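Long-range contacts in carbohydrate kinase, FGGY (Rhodospirillum rubrum, PDB 3IFR), which probably phosphorylates D-xylulose at the expense of ATP, as expected of a xylulose kinase of the FGGY carbohydrate kinase family: residues I14-T19 against T38-P43; M85-V90 against I103-G108. All coordinates share one frame; numbering follows the deposited sequence.

Contact 1: residues I14-T19 against T38-P43; sequences IGTTST and TTLSSP
Thr38 sets its side chain into the bend formed by Gly15 to Thr19 and contributes the largest share of the contact. Its CB lies 3.8 Å from Thr16 O, and CG2 packs against the same carbonyl oxygen. A chi1 of -59° puts OG1 of Thr38 anti to its own carbonyl carbon and 3.3 Å from Thr19 OG1. The side chains of Thr38 and Thr19 cross at about a right angle, and a water joins them: it is 2.7 Å from Thr38 OG1 and 2.6 Å from Thr19 OG1, and it donates to Gly15 O. Asn58 OD1 is hydrogen-bonded to both hydroxyls, so each has a partner besides the water. The backbone adds one bond, Thr38 N to Thr17 O at 3.0 Å, in which the N-H stands above the carbonyl plane, 72° out of it. Farther along, Leu40 CD2 meets Thr16 CG2 at 4.1 Å, the two side chains crossing obliquely. The contact thus ties the turn between strands 8-14 and 18-25 to the chain leaving edge strand 29-37; Glu50 of strand 49-50 touches Thr16, Thr38 and Leu40, and helix 52-70 covers Thr38 through Gln54 and Trp55.

Contact 2: residues M85-V90 against I103-G108; sequences MLPAVV and IQQSDG
Val89 and Ile103 face each other as an antiparallel hydrogen-bonded pair and form a single bridge. Val89 N donates to Ile103 O at 2.9 Å, and Ile103 N returns a bond to Val89 O at 3.1 Å; the N-H...O angles of 159° and 152° indicate two moderately bent bonds. Toward Pro87 and Gln105 the chains stay close, with Ala88 CA 4.7 Å from Gln104 CA, but regular pairing ends: a cis peptide bond precedes Pro87 on one side, and on the other a type I turn runs from Gln104 to Asp107, closed by Asp107 N on Gln104 O.

Beside the bridge, the CB atoms of Val89 and Ile103 are 4.4 Å apart, and both side chains lean on Lys142 of helix 139-149. Gln105 points toward the other segment and crosses both Pro87 and selenomethionine Met85 at about a right angle. Its CB lies 3.9 Å from Pro87 CD, while chi2 (50°) bends the chain at CD, and NE2 comes 3.2 Å from Met85 CG. The Gln104 side chain crosses that of Met85 at a slant, with NE2 3.4 Å from SE and equally close to CE; its OE1 is hydrogen-bonded to Ser102 OG, which would limit rotation of the amide. An alanine in place of Gln105 would keep CB and its contact with Pro87 CD, but would probably open a gap beside Met85 CG and leave that side chain freer to shift.

The cis-Pro87 loop follows strand 77-84, a central strand of the mixed N-terminal sheet, and a phosphate ion, probably from the crystallisation liquor, lies about 4 Å from the Pro87 side chain. Such a loop at the end of a central strand is consistent with the actin-like ATPase fold of FGGY kinases.

Overall arrangement
Contacts 1 and 2 follow one another along the chain, yet their centres lie only 11 Å apart, within the N-terminal FGGY domain. Met85 is the main link: its N is 3.1 Å from Ile14 O, a probable hydrogen bond between the end of strand 8-14 and the residue just after the parallel strand 77-84, and its CE packs 3.6 Å from Thr16 CA. A second junction is apolar, Leu40 CD1 against Gln104 CG at 4.0 Å, and brings 38-43 against 103-108. Contact 1 is partly buried, whereas contact 2 is buried and its centre is closer to the chain centre, about 12 Å against 15 Å. The bound phosphate lies beside contact 2, where it may mark a pocket.

Contact 1: residues I14-T19 against T38-P43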
# COMPACT_ATOMS: atom_id res chain seq x y z
N ILE A 14 -11.37 -5.15 -1.69
CA ILE A 14 -12.16 -3.96 -1.90
C ILE A 14 -11.18 -2.87 -2.34
O ILE A 14 -10.69 -2.07 -1.53
CB ILE A 14 -12.90 -3.50 -0.63
CG1 ILE A 14 -14.19 -4.29 -0.44
CG2 ILE A 14 -13.42 -2.12 -0.82
CD1 ILE A 14 -14.04 -5.73 -0.25
N GLY A 15 -10.89 -2.86 -3.64
CA GLY A 15 -9.86 -2.01 -4.20
C GLY A 15 -10.40 -0.68 -4.60
O GLY A 15 -11.60 -0.45 -4.58
N THR A 16 -9.51 0.20 -5.02
CA THR A 16 -9.89 1.54 -5.33
C THR A 16 -10.68 1.64 -6.62
O THR A 16 -11.69 2.36 -6.66
CB THR A 16 -8.68 2.46 -5.43
OG1 THR A 16 -8.31 2.80 -4.12
CG2 THR A 16 -9.07 3.80 -6.11
N THR A 17 -10.20 1.01 -7.68
CA THR A 17 -10.96 1.05 -8.93
C THR A 17 -11.52 -0.33 -9.30
O THR A 17 -12.13 -0.51 -10.36
CB THR A 17 -10.13 1.60 -10.10
OG1 THR A 17 -9.07 0.70 -10.36
CG2 THR A 17 -9.59 3.01 -9.77
N SER A 18 -11.37 -1.28 -8.38
CA SER A 18 -11.73 -2.64 -8.68
C SER A 18 -12.00 -3.55 -7.44
O SER A 18 -11.28 -3.48 -6.46
CB SER A 18 -10.59 -3.19 -9.49
OG SER A 18 -11.03 -4.31 -10.15
N THR A 19 -13.05 -4.38 -7.49
CA THR A 19 -13.35 -5.32 -6.42
C THR A 19 -13.07 -6.71 -6.95
O THR A 19 -13.65 -7.12 -7.93
CB THR A 19 -14.82 -5.29 -5.96
OG1 THR A 19 -15.16 -4.00 -5.48
CG2 THR A 19 -15.05 -6.30 -4.84
N THR A 38 -15.10 -0.28 -9.73
CA THR A 38 -15.60 0.52 -8.63
C THR A 38 -15.37 1.90 -9.07
O THR A 38 -14.35 2.14 -9.72
CB THR A 38 -14.77 0.32 -7.38
OG1 THR A 38 -14.80 -1.06 -7.03
CG2 THR A 38 -15.27 1.19 -6.23
N THR A 39 -16.30 2.81 -8.73
CA THR A 39 -16.19 4.20 -9.16
C THR A 39 -15.51 5.08 -8.11
O THR A 39 -15.93 5.11 -6.94
CB THR A 39 -17.57 4.81 -9.47
OG1 THR A 39 -18.27 3.99 -10.42
CG2 THR A 39 -17.40 6.23 -10.02
N LEU A 40 -14.45 5.77 -8.52
CA LEU A 40 -13.88 6.85 -7.73
C LEU A 40 -14.59 8.10 -8.19
O LEU A 40 -14.48 8.46 -9.36
CB LEU A 40 -12.40 6.99 -8.09
CG LEU A 40 -11.48 7.88 -7.25
CD1 LEU A 40 -11.74 7.71 -5.75
CD2 LEU A 40 -10.04 7.49 -7.55
N SER A 41 -15.34 8.75 -7.30
CA SER A 41 -15.91 10.05 -7.63
C SER A 41 -15.07 11.18 -7.07
O SER A 41 -14.35 11.01 -6.08
CB SER A 41 -17.33 10.19 -7.05
OG SER A 41 -18.13 9.10 -7.44
N SER A 42 -15.17 12.34 -7.71
CA SER A 42 -14.66 13.56 -7.09
C SER A 42 -15.58 14.72 -7.45
O SER A 42 -15.50 15.29 -8.54
CB SER A 42 -13.20 13.85 -7.45
OG SER A 42 -13.10 14.14 -8.80
N PRO A 43 -16.48 15.03 -6.52
CA PRO A 43 -17.49 16.07 -6.62
C PRO A 43 -16.84 17.45 -6.65
O PRO A 43 -17.37 18.35 -7.28
CB PRO A 43 -18.31 15.87 -5.35
CG PRO A 43 -18.05 14.38 -4.95
CD PRO A 43 -16.59 14.26 -5.26
O HOH W 1 -13.80 -1.89 -4.64

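Contact 2: residues M85-V90 against I103-G108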
# COMPACT_ATOMS: atom_id res chain seq x y z
N MSE A 85 -8.41 -0.95 0.33
CA MSE A 85 -7.64 0.27 0.57
C MSE A 85 -7.89 0.85 1.99
O MSE A 85 -8.94 0.62 2.59
CB MSE A 85 -7.90 1.28 -0.54
CG MSE A 85 -9.05 2.26 -0.29
SE MSE A 85 -10.90 1.54 -0.13
CE MSE A 85 -11.45 1.40 -2.04
N LEU A 86 -6.92 1.57 2.53
CA LEU A 86 -7.08 2.23 3.83
C LEU A 86 -6.16 3.46 3.89
O LEU A 86 -5.24 3.62 3.07
CB LEU A 86 -6.73 1.26 4.99
CG LEU A 86 -5.25 0.87 5.23
CD1 LEU A 86 -5.04 0.14 6.56
CD2 LEU A 86 -4.70 0.02 4.07
N PRO A 87 -6.42 4.36 4.85
CA PRO A 87 -7.65 4.31 5.65
C PRO A 87 -8.78 5.02 4.90
O PRO A 87 -8.65 6.20 4.55
CB PRO A 87 -7.29 5.12 6.89
CG PRO A 87 -5.81 5.43 6.79
CD PRO A 87 -5.46 5.34 5.34
N ALA A 88 -9.87 4.29 4.61
CA ALA A 88 -11.02 4.92 4.03
C ALA A 88 -11.80 5.38 5.25
O ALA A 88 -11.63 4.84 6.36
CB ALA A 88 -11.81 3.93 3.20
N VAL A 89 -12.61 6.41 5.08
CA VAL A 89 -13.46 6.89 6.15
C VAL A 89 -14.91 6.66 5.76
O VAL A 89 -15.43 7.30 4.84
CB VAL A 89 -13.25 8.39 6.41
CG1 VAL A 89 -14.28 8.93 7.40
CG2 VAL A 89 -11.81 8.65 6.91
N VAL A 90 -15.54 5.73 6.48
CA VAL A 90 -16.95 5.39 6.33
C VAL A 90 -17.67 5.77 7.62
O VAL A 90 -17.19 5.38 8.71
CB VAL A 90 -17.10 3.85 6.13
CG1 VAL A 90 -18.57 3.46 6.01
CG2 VAL A 90 -16.36 3.43 4.90
N ILE A 103 -14.89 8.76 2.16
CA ILE A 103 -13.74 9.58 1.77
C ILE A 103 -12.51 8.68 1.72
O ILE A 103 -12.11 8.11 2.75
CB ILE A 103 -13.53 10.80 2.74
CG1 ILE A 103 -14.84 11.59 2.92
CG2 ILE A 103 -12.45 11.70 2.22
CD1 ILE A 103 -14.84 12.64 4.09
N GLN A 104 -11.92 8.55 0.52
CA GLN A 104 -10.74 7.72 0.26
C GLN A 104 -9.40 8.27 0.82
O GLN A 104 -9.32 9.44 1.18
CB GLN A 104 -10.64 7.49 -1.24
CG GLN A 104 -11.94 7.02 -1.80
CD GLN A 104 -12.42 5.71 -1.13
OE1 GLN A 104 -13.46 5.67 -0.52
NE2 GLN A 104 -11.64 4.67 -1.25
N GLN A 105 -8.34 7.45 0.88
CA GLN A 105 -7.06 7.99 1.36
C GLN A 105 -6.36 8.94 0.39
O GLN A 105 -5.63 9.82 0.79
CB GLN A 105 -6.08 6.91 1.85
CG GLN A 105 -6.29 5.54 1.31
CD GLN A 105 -6.43 5.50 -0.18
OE1 GLN A 105 -5.48 5.82 -0.90
NE2 GLN A 105 -7.60 5.08 -0.66
N SER A 106 -6.59 8.81 -0.89
CA SER A 106 -6.05 9.84 -1.77
C SER A 106 -6.78 11.19 -1.66
O SER A 106 -6.41 12.13 -2.34
CB SER A 106 -6.13 9.35 -3.20
OG SER A 106 -7.45 8.91 -3.46
N ASP A 107 -7.84 11.30 -0.85
CA ASP A 107 -8.60 12.56 -0.79
C ASP A 107 -7.73 13.70 -0.25
O ASP A 107 -6.89 13.47 0.63
CB ASP A 107 -9.86 12.40 0.05
CG ASP A 107 -10.75 13.66 0.05
OD1 ASP A 107 -11.71 13.70 -0.74
OD2 ASP A 107 -10.48 14.60 0.84
N GLY A 108 -7.93 14.91 -0.78
CA GLY A 108 -7.12 16.06 -0.41
C GLY A 108 -7.87 17.24 0.20
O GLY A 108 -7.37 18.35 0.20